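Local coordinates for surface protein R28 (Streptococcus pyogenes, PDB 6S5Z) that is a cell-wall-anchored streptococcal surface protein, this chain being an immunoglobulin-like Rib domain of a type implicated in infection, at residues E35-S40 / H65-T70. Residues are numbered along the deposited sequence; the frame is centred on the assembly and turned at random.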
loop_
_atom_site.group_PDB
_atom_site.type_symbol
_atom_site.label_atom_id
_atom_site.label_comp_id
_atom_site.label_asym_id
_atom_site.label_seq_id
_atom_site.Cartn_x
_atom_site.Cartn_y
_atom_site.Cartn_z
ATOM N N GLU A 35 -7.081 -8.515 7.395
ATOM C CA GLU A 35 -6.795 -9.879 6.977
ATOM C C GLU A 35 -5.302 -10.186 6.922
ATOM O O GLU A 35 -4.909 -11.240 6.406
ATOM C CB GLU A 35 -7.449 -10.135 5.623
ATOM C CG GLU A 35 -8.943 -9.957 5.691
ATOM C CD GLU A 35 -9.610 -10.104 4.354
ATOM O OE1 GLU A 35 -8.884 -10.303 3.353
ATOM O OE2 GLU A 35 -10.855 -10.001 4.307
ATOM N N LEU A 36 -4.465 -9.282 7.437
ATOM C CA LEU A 36 -3.030 -9.391 7.506
ATOM C C LEU A 36 -2.631 -9.268 8.964
ATOM O O LEU A 36 -3.331 -8.598 9.721
ATOM C CB LEU A 36 -2.360 -8.263 6.704
ATOM C CG LEU A 36 -2.960 -8.070 5.304
ATOM C CD1 LEU A 36 -2.316 -6.883 4.605
ATOM C CD2 LEU A 36 -2.855 -9.331 4.446
ATOM N N PRO A 37 -1.518 -9.868 9.388
ATOM C CA PRO A 37 -1.103 -9.717 10.788
ATOM C C PRO A 37 -1.067 -8.244 11.160
ATOM O O PRO A 37 -0.673 -7.399 10.360
ATOM C CB PRO A 37 0.296 -10.342 10.815
ATOM C CG PRO A 37 0.292 -11.301 9.644
ATOM C CD PRO A 37 -0.522 -10.609 8.595
ATOM N N SER A 38 -1.567 -7.927 12.352
ATOM C CA SER A 38 -1.656 -6.523 12.736
ATOM C C SER A 38 -0.295 -5.925 13.071
ATOM O O SER A 38 -0.197 -4.701 13.172
ATOM C CB SER A 38 -2.644 -6.346 13.893
ATOM O OG SER A 38 -2.258 -7.073 15.038
ATOM N N ASN A 39 0.747 -6.740 13.243
ATOM C CA ASN A 39 2.096 -6.208 13.380
ATOM C C ASN A 39 2.825 -6.058 12.045
ATOM O O ASN A 39 3.995 -5.676 12.040
ATOM C CB ASN A 39 2.924 -7.104 14.289
ATOM C CG ASN A 39 2.547 -6.959 15.738
ATOM O OD1 ASN A 39 1.841 -6.015 16.125
ATOM N ND2 ASN A 39 3.022 -7.888 16.556
ATOM N N SER A 40 2.157 -6.308 10.920
ATOM C CA SER A 40 2.739 -5.928 9.637
ATOM C C SER A 40 2.965 -4.424 9.603
ATOM O O SER A 40 2.206 -3.656 10.181
ATOM C CB SER A 40 1.808 -6.330 8.489
ATOM O OG SER A 40 1.460 -7.703 8.575
ATOM N N HIS A 65 5.266 -5.395 4.972
ATOM C CA HIS A 65 6.367 -6.088 5.643
ATOM C C HIS A 65 5.781 -6.983 6.728
ATOM O O HIS A 65 5.259 -6.487 7.725
ATOM C CB HIS A 65 7.355 -5.091 6.253
ATOM C CG HIS A 65 8.188 -4.362 5.243
ATOM N ND1 HIS A 65 9.509 -4.673 5.004
ATOM C CD2 HIS A 65 7.877 -3.357 4.392
ATOM C CE1 HIS A 65 9.980 -3.882 4.054
ATOM N NE2 HIS A 65 9.011 -3.070 3.670
ATOM N N TYR A 66 5.929 -8.279 6.570
ATOM C CA TYR A 66 5.317 -9.227 7.481
ATOM C C TYR A 66 6.258 -9.540 8.630
ATOM O O TYR A 66 7.465 -9.282 8.547
ATOM C CB TYR A 66 4.968 -10.507 6.739
ATOM C CG TYR A 66 3.949 -10.320 5.665
ATOM C CD1 TYR A 66 2.637 -10.038 5.986
ATOM C CD2 TYR A 66 4.291 -10.445 4.322
ATOM C CE1 TYR A 66 1.693 -9.879 5.010
ATOM C CE2 TYR A 66 3.345 -10.292 3.337
ATOM C CZ TYR A 66 2.053 -10.002 3.689
ATOM O OH TYR A 66 1.105 -9.843 2.715
ATOM N N PRO A 67 5.736 -10.091 9.728
ATOM C CA PRO A 67 6.604 -10.380 10.882
ATOM C C PRO A 67 7.722 -11.364 10.609
ATOM O O PRO A 67 8.737 -11.310 11.309
ATOM C CB PRO A 67 5.627 -10.945 11.927
ATOM C CG PRO A 67 4.302 -10.371 11.542
ATOM C CD PRO A 67 4.316 -10.349 10.032
ATOM N N ASP A 68 7.612 -12.236 9.611
ATOM C CA ASP A 68 8.689 -13.189 9.376
ATOM C C ASP A 68 9.739 -12.628 8.444
ATOM O O ASP A 68 10.661 -13.353 8.054
ATOM C CB ASP A 68 8.148 -14.521 8.831
ATOM C CG ASP A 68 7.659 -14.428 7.398
ATOM O OD1 ASP A 68 7.571 -13.316 6.848
ATOM O OD2 ASP A 68 7.342 -15.487 6.814
ATOM N N GLY A 69 9.627 -11.352 8.095
ATOM C CA GLY A 69 10.601 -10.692 7.260
ATOM C C GLY A 69 10.325 -10.754 5.785
ATOM O O GLY A 69 11.030 -10.089 5.016
ATOM N N THR A 70 9.323 -11.510 5.354
ATOM C CA THR A 70 9.012 -11.450 3.941
ATOM C C THR A 70 8.128 -10.235 3.673
ATOM O O THR A 70 7.538 -9.642 4.586
ATOM C CB THR A 70 8.346 -12.744 3.464
ATOM O OG1 THR A 70 7.130 -12.943 4.170
ATOM C CG2 THR A 70 9.262 -13.946 3.721
HETATM O O HOH W 1 5.968 -6.829 10.512
#
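Two type I beta turns, Pro-37 to Ser-40 and Tyr-66 to Gly-69, pack beside the sodium site of the Rib domain, with Pro-37 lying against Tyr-66 and Pro-67. Pro-37 CD meets the edge of the Tyr-66 ring, 4.1 Å from CD1. Pro-37 CB touches Pro-67 CG at 4.1 Å, the two rings crossing obliquely. Ser-40 OG sits 3.7 Å from Tyr-66 CD1. Anti to the carbonyl carbon (chi1 -53°), OG lies beside its own backbone N and bonds to Pro-37 O at 2.8 Å. Ser-40 N also donates to that oxygen, from the same face of the carbonyl plane, so two bonds close the turn. No direct hydrogen bond joins the segments. A weak CA-H...O contact links Ser-40 CA to His-65 O at 3.2 Å, and one water donates to Asn-39 O and His-65 O. Within 65-70, Asp-68 OD1 accepts Thr-70 OG1 (2.7 Å) on its syn lone pair and Thr-70 N (2.9 Å) from above the carboxylate plane, an Asx turn. Tyr-66 OH bonds to Asp-72, a sodium-site residue with Lys-6 and Tyr-9. The contact joins the loop entering strand 41-44 to the hairpin connection between strands 56-65 and 71-81 of this immunoglobulin-like fold.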